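Local coordinates for calcium-regulated actin-bundling protein (Dictyostelium discoideum, PDB 4X3N), which binds actin filaments and bundles them under the control of calcium, and may contribute to the structure and reorganization of filopodia and pseudopodia during cell movement, at residues K87-N92 with R196-E201; S243-V248 with R281-K286. One frame throughout, in Å; residues are numbered along the deposited sequence.

Contact 1. Residues K87-N92 with R196-E201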
loop_
_atom_site.group_PDB
_atom_site.type_symbol
_atom_site.label_atom_id
_atom_site.label_comp_id
_atom_site.label_asym_id
_atom_site.label_seq_id
_atom_site.Cartn_x
_atom_site.Cartn_y
_atom_site.Cartn_z
ATOM N N LYS A 87 -13.112 -14.722 11.371
ATOM C CA LYS A 87 -13.451 -13.577 10.507
ATOM C C LYS A 87 -12.281 -13.285 9.547
ATOM O O LYS A 87 -12.230 -12.264 8.882
ATOM C CB LYS A 87 -13.700 -12.375 11.355
ATOM C CG LYS A 87 -14.773 -12.586 12.417
ATOM C CD LYS A 87 -14.778 -11.415 13.403
ATOM C CE LYS A 87 -15.470 -10.212 12.774
ATOM N NZ LYS A 87 -16.910 -10.555 12.469
ATOM N N TYR A 88 -11.317 -14.176 9.468
ATOM C CA TYR A 88 -10.138 -13.860 8.696
ATOM C C TYR A 88 -10.217 -14.528 7.350
ATOM O O TYR A 88 -10.363 -15.715 7.306
ATOM C CB TYR A 88 -8.937 -14.307 9.536
ATOM C CG TYR A 88 -7.675 -14.280 8.804
ATOM C CD1 TYR A 88 -7.219 -13.102 8.240
ATOM C CD2 TYR A 88 -6.911 -15.447 8.634
ATOM C CE1 TYR A 88 -6.014 -13.073 7.581
ATOM C CE2 TYR A 88 -5.738 -15.425 7.934
ATOM C CZ TYR A 88 -5.320 -14.249 7.394
ATOM O OH TYR A 88 -4.175 -14.183 6.719
ATOM N N ASP A 89 -10.118 -13.790 6.236
ATOM C CA ASP A 89 -10.032 -14.397 4.925
ATOM C C ASP A 89 -8.506 -14.497 4.648
ATOM O O ASP A 89 -7.771 -13.503 4.680
ATOM C CB ASP A 89 -10.672 -13.546 3.843
ATOM C CG ASP A 89 -12.166 -13.321 4.045
ATOM O OD1 ASP A 89 -12.875 -14.262 4.407
ATOM O OD2 ASP A 89 -12.615 -12.178 3.812
ATOM N N GLU A 90 -8.057 -15.706 4.407
ATOM C CA GLU A 90 -6.643 -16.017 4.381
ATOM C C GLU A 90 -5.877 -15.164 3.351
ATOM O O GLU A 90 -6.280 -15.066 2.220
ATOM C CB GLU A 90 -6.465 -17.499 4.074
ATOM C CG GLU A 90 -5.075 -17.986 4.471
ATOM C CD GLU A 90 -4.807 -19.444 4.164
ATOM O OE1 GLU A 90 -5.641 -20.156 3.646
ATOM O OE2 GLU A 90 -3.703 -19.864 4.468
ATOM N N GLY A 91 -4.716 -14.621 3.752
ATOM C CA GLY A 91 -3.901 -13.754 2.895
ATOM C C GLY A 91 -2.865 -14.473 2.051
ATOM O O GLY A 91 -2.993 -15.656 1.842
ATOM N N ASN A 92 -1.900 -13.731 1.492
ATOM C CA ASN A 92 -0.912 -14.287 0.592
ATOM C C ASN A 92 0.495 -13.780 0.805
ATOM O O ASN A 92 1.451 -14.570 0.635
ATOM C CB ASN A 92 -1.238 -14.051 -0.889
ATOM C CG ASN A 92 -1.780 -12.624 -1.227
ATOM O OD1 ASN A 92 -1.629 -11.668 -0.497
ATOM N ND2 ASN A 92 -2.460 -12.532 -2.353
ATOM N N ARG A 196 -18.943 -22.463 7.340
ATOM C CA ARG A 196 -19.943 -22.794 8.370
ATOM C C ARG A 196 -19.469 -22.445 9.796
ATOM O O ARG A 196 -20.250 -22.061 10.628
ATOM C CB ARG A 196 -20.282 -24.248 8.282
ATOM C CG ARG A 196 -20.958 -24.699 6.982
ATOM C CD ARG A 196 -22.208 -23.836 6.706
ATOM N NE ARG A 196 -22.671 -24.079 5.353
ATOM C CZ ARG A 196 -23.949 -24.073 4.920
ATOM N NH1 ARG A 196 -24.976 -23.789 5.723
ATOM N NH2 ARG A 196 -24.194 -24.347 3.639
ATOM N N ILE A 197 -18.166 -22.544 10.036
ATOM C CA ILE A 197 -17.580 -22.140 11.289
ATOM C C ILE A 197 -17.770 -20.662 11.489
ATOM O O ILE A 197 -18.184 -20.220 12.581
ATOM C CB ILE A 197 -16.067 -22.442 11.312
ATOM C CG1 ILE A 197 -15.816 -23.929 11.538
ATOM C CG2 ILE A 197 -15.429 -21.596 12.397
ATOM C CD1 ILE A 197 -14.384 -24.387 11.248
ATOM N N ARG A 198 -17.476 -19.854 10.459
ATOM C CA ARG A 198 -17.735 -18.374 10.560
ATOM C C ARG A 198 -19.205 -18.103 10.862
ATOM O O ARG A 198 -19.501 -17.347 11.723
ATOM C CB ARG A 198 -17.306 -17.623 9.297
ATOM C CG ARG A 198 -17.798 -16.160 9.142
ATOM C CD ARG A 198 -17.140 -15.429 7.960
ATOM N NE ARG A 198 -15.704 -15.650 7.963
ATOM C CZ ARG A 198 -14.844 -15.193 7.048
ATOM N NH1 ARG A 198 -15.259 -14.478 6.018
ATOM N NH2 ARG A 198 -13.551 -15.442 7.181
ATOM N N ALA A 199 -20.110 -18.674 10.084
ATOM C CA ALA A 199 -21.538 -18.490 10.308
ATOM C C ALA A 199 -21.899 -18.831 11.774
ATOM O O ALA A 199 -22.555 -18.040 12.448
ATOM C CB ALA A 199 -22.328 -19.393 9.366
ATOM N N TYR A 200 -21.456 -19.983 12.264
ATOM C CA TYR A 200 -21.701 -20.402 13.665
ATOM C C TYR A 200 -21.091 -19.491 14.733
ATOM O O TYR A 200 -21.764 -19.063 15.678
ATOM C CB TYR A 200 -21.234 -21.836 13.865
ATOM C CG TYR A 200 -21.141 -22.314 15.316
ATOM C CD1 TYR A 200 -22.277 -22.731 16.026
ATOM C CD2 TYR A 200 -19.914 -22.452 15.929
ATOM C CE1 TYR A 200 -22.177 -23.214 17.314
ATOM C CE2 TYR A 200 -19.795 -22.948 17.220
ATOM C CZ TYR A 200 -20.921 -23.320 17.907
ATOM O OH TYR A 200 -20.768 -23.769 19.194
ATOM N N GLU A 201 -19.829 -19.141 14.567
ATOM C CA GLU A 201 -19.191 -18.245 15.532
ATOM C C GLU A 201 -19.726 -16.844 15.421
ATOM O O GLU A 201 -19.780 -16.132 16.413
ATOM C CB GLU A 201 -17.684 -18.225 15.380
ATOM C CG GLU A 201 -17.072 -19.568 15.602
ATOM C CD GLU A 201 -16.860 -19.966 17.070
ATOM O OE1 GLU A 201 -17.352 -19.335 18.002
ATOM O OE2 GLU A 201 -16.201 -20.995 17.245
#

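Contact 2. Residues S243-V248 with R281-K286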
loop_
_atom_site.group_PDB
_atom_site.type_symbol
_atom_site.label_atom_id
_atom_site.label_comp_id
_atom_site.label_asym_id
_atom_site.label_seq_id
_atom_site.Cartn_x
_atom_site.Cartn_y
_atom_site.Cartn_z
ATOM N N SER A 243 -19.205 -33.887 5.082
ATOM C CA SER A 243 -18.917 -33.798 3.674
ATOM C C SER A 243 -17.449 -33.710 3.475
ATOM O O SER A 243 -16.935 -34.292 2.524
ATOM C CB SER A 243 -19.525 -32.602 3.017
ATOM O OG SER A 243 -20.867 -32.595 3.409
ATOM N N ALA A 244 -16.804 -32.868 4.278
ATOM C CA ALA A 244 -15.331 -32.665 4.105
ATOM C C ALA A 244 -14.634 -33.984 4.233
ATOM O O ALA A 244 -13.723 -34.313 3.464
ATOM C CB ALA A 244 -14.766 -31.721 5.147
ATOM N N GLU A 245 -15.024 -34.708 5.275
ATOM C CA GLU A 245 -14.373 -35.960 5.604
ATOM C C GLU A 245 -14.498 -36.978 4.510
ATOM O O GLU A 245 -13.536 -37.689 4.174
ATOM C CB GLU A 245 -14.926 -36.538 6.923
ATOM C CG GLU A 245 -14.276 -37.882 7.237
ATOM C CD GLU A 245 -14.347 -38.284 8.717
ATOM O OE1 GLU A 245 -14.892 -37.574 9.562
ATOM O OE2 GLU A 245 -13.858 -39.353 9.056
ATOM N N ALA A 246 -15.684 -37.049 3.922
ATOM C CA ALA A 246 -15.916 -37.950 2.802
ATOM C C ALA A 246 -15.105 -37.523 1.616
ATOM O O ALA A 246 -14.569 -38.336 0.861
ATOM C CB ALA A 246 -17.406 -38.006 2.426
ATOM N N ALA A 247 -15.028 -36.246 1.379
ATOM C CA ALA A 247 -14.305 -35.828 0.219
ATOM C C ALA A 247 -12.786 -36.084 0.449
ATOM O O ALA A 247 -12.064 -36.513 -0.458
ATOM C CB ALA A 247 -14.552 -34.362 -0.031
ATOM N N VAL A 248 -12.309 -35.779 1.639
ATOM C CA VAL A 248 -10.854 -36.016 1.965
ATOM C C VAL A 248 -10.491 -37.494 1.777
ATOM O O VAL A 248 -9.521 -37.819 1.068
ATOM C CB VAL A 248 -10.531 -35.521 3.374
ATOM C CG1 VAL A 248 -9.213 -36.061 3.880
ATOM C CG2 VAL A 248 -10.476 -33.994 3.341
ATOM N N ARG A 281 -4.617 -33.416 8.009
ATOM C CA ARG A 281 -4.323 -32.606 9.181
ATOM C C ARG A 281 -5.372 -31.567 9.543
ATOM O O ARG A 281 -5.714 -31.342 10.721
ATOM C CB ARG A 281 -2.993 -31.881 8.953
ATOM C CG ARG A 281 -2.467 -31.171 10.170
ATOM C CD ARG A 281 -2.103 -32.183 11.251
ATOM N NE ARG A 281 -1.567 -31.503 12.415
ATOM C CZ ARG A 281 -2.300 -30.841 13.318
ATOM N NH1 ARG A 281 -3.618 -30.771 13.206
ATOM N NH2 ARG A 281 -1.694 -30.221 14.351
ATOM N N ASP A 282 -5.859 -30.898 8.519
ATOM C CA ASP A 282 -6.774 -29.779 8.707
ATOM C C ASP A 282 -8.150 -30.292 9.149
ATOM O O ASP A 282 -8.756 -29.791 10.105
ATOM C CB ASP A 282 -6.818 -29.046 7.393
ATOM C CG ASP A 282 -7.442 -27.704 7.511
ATOM O OD1 ASP A 282 -6.937 -26.936 8.348
ATOM O OD2 ASP A 282 -8.380 -27.407 6.745
ATOM N N LEU A 283 -8.611 -31.343 8.477
ATOM C CA LEU A 283 -9.810 -32.076 8.900
ATOM C C LEU A 283 -9.702 -32.499 10.324
ATOM O O LEU A 283 -10.615 -32.294 11.095
ATOM C CB LEU A 283 -9.999 -33.321 8.083
ATOM C CG LEU A 283 -11.209 -34.189 8.407
ATOM C CD1 LEU A 283 -12.520 -33.470 8.018
ATOM C CD2 LEU A 283 -11.049 -35.537 7.671
ATOM N N GLU A 284 -8.572 -33.096 10.673
ATOM C CA GLU A 284 -8.340 -33.511 12.064
ATOM C C GLU A 284 -8.541 -32.341 13.049
ATOM O O GLU A 284 -9.283 -32.457 14.023
ATOM C CB GLU A 284 -6.916 -34.108 12.121
ATOM C CG GLU A 284 -6.348 -34.453 13.490
ATOM C CD GLU A 284 -4.817 -34.769 13.447
ATOM O OE1 GLU A 284 -4.138 -34.555 14.464
ATOM O OE2 GLU A 284 -4.268 -35.222 12.411
ATOM N N GLU A 285 -7.883 -31.215 12.782
ATOM C CA GLU A 285 -7.985 -29.993 13.591
ATOM C C GLU A 285 -9.440 -29.539 13.698
ATOM O O GLU A 285 -9.996 -29.307 14.783
ATOM C CB GLU A 285 -7.140 -28.874 12.939
ATOM C CG GLU A 285 -6.819 -27.673 13.827
ATOM C CD GLU A 285 -6.004 -28.064 15.025
ATOM O OE1 GLU A 285 -5.324 -29.102 14.936
ATOM O OE2 GLU A 285 -6.060 -27.358 16.058
ATOM N N LYS A 286 -10.090 -29.492 12.556
ATOM C CA LYS A 286 -11.470 -29.068 12.554
ATOM C C LYS A 286 -12.323 -29.955 13.411
ATOM O O LYS A 286 -13.173 -29.431 14.154
ATOM C CB LYS A 286 -12.000 -28.951 11.115
ATOM C CG LYS A 286 -11.525 -27.669 10.414
ATOM C CD LYS A 286 -11.386 -27.869 8.924
ATOM C CE LYS A 286 -11.581 -26.540 8.152
ATOM N NZ LYS A 286 -10.499 -25.525 8.313
#

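Contact 1. Residues K87-N92 with R196-E201
An end-on salt bridge between R198 and D89 ties the long helix 181-211 to the loop that leads from helix 61-79 into strand 93-95. R198 meets D89 with both terminal nitrogens, and both converge on one oxygen. NH1 of R198 lies 2.9 Å from OD1 of D89 with an N-H...O angle of 151°, on the syn side of the carboxylate; NH2 of R198 reaches the same OD1 at 3.1 Å, less straight and from well above the carboxylate plane. OD1 sits close to the guanidinium plane, whereas the two planar groups are turned 43° apart, and both nitrogens come to OD1 from the same face of the carboxylate. R198 gets there because its CG stands anti to the backbone N (chi1 167°) and its chain bends at chi3.

This is a surface contact between a helix and irregular chain, and its helical segment 196-201 belongs to the C-terminal F-actin-bundling region. A further hydrogen bond, from NE of R198 to the carbonyl oxygen of F86, ties the guanidinium to the loop backbone. CA of K87 lies over one face of this group, 4.0 Å from NE of R198, and O of Y88 approaches at the edge, 3.2 Å from NH2 of R198. On the loop side, the Y88 hydroxyl accepts a hydrogen bond from N of G91 at 3.0 Å and also bonds to D76 on helix 61-79, linking the chain just beyond D89 and E90 to that helix.

Contact 2. Residues S243-V248 with R281-K286
The segments 243-248 and 281-286, of helices 232-255 and 273-290, run nearly antiparallel, with 157° between their directions and axes 10.5 Å apart at closest approach, and E245 and L283 hold the nearest CA atoms, at 6.8 Å. L283 carries most of the contact. With CG anti to the backbone N (chi1 -180°), its forked end is carried onto the other helix: CD1 lies 4.0 Å from CB of A244 and 3.9 Å from the backbone N of E245, while CD2 reaches CG1 of V248 at 4.2 Å. The E245 side chain crosses the leucine at about a right angle. Its CB and CG meet the leucine methyls, CG lying 4.0 Å from CD2 of L283, while its carboxylate pairs with R249 and K287. Helix 181-211 extends the apolar packing, V193 touching A244 and L190 touching V248. Replacing L283 by an alanine would probably open a gap between the helices and leave A244, V248 and the E245 methylenes without their shared partner. No hydrogen bond joins the two segments, so the contact between them is apolar and depends on the leucine methyls, while the E245-K287 salt bridge adds a charged link between the helices just beyond 281-286.

How the contacts relate
Both segments of contact 1 precede those of contact 2 in sequence; the contact centres are about 16 Å apart and their nearest atoms about 4 Å. Helix 181-211 links them: it bears segment 196-201 of contact 1, and its L190 and V193 pack on V248 and A244 of contact 2. R196 and I197 also touch helix 232-255, and E201 is hydrogen-bonded to Y290, close to the end of helix 273-290. Contact 1 is a polar surface contact and contact 2 a buried apolar one, with helix 181-211 common to the surroundings of both. Neither contact includes a calcium ligand; that ion is held by D144, N146, D148, R150 and E155, in a site consistent with an EF-hand loop.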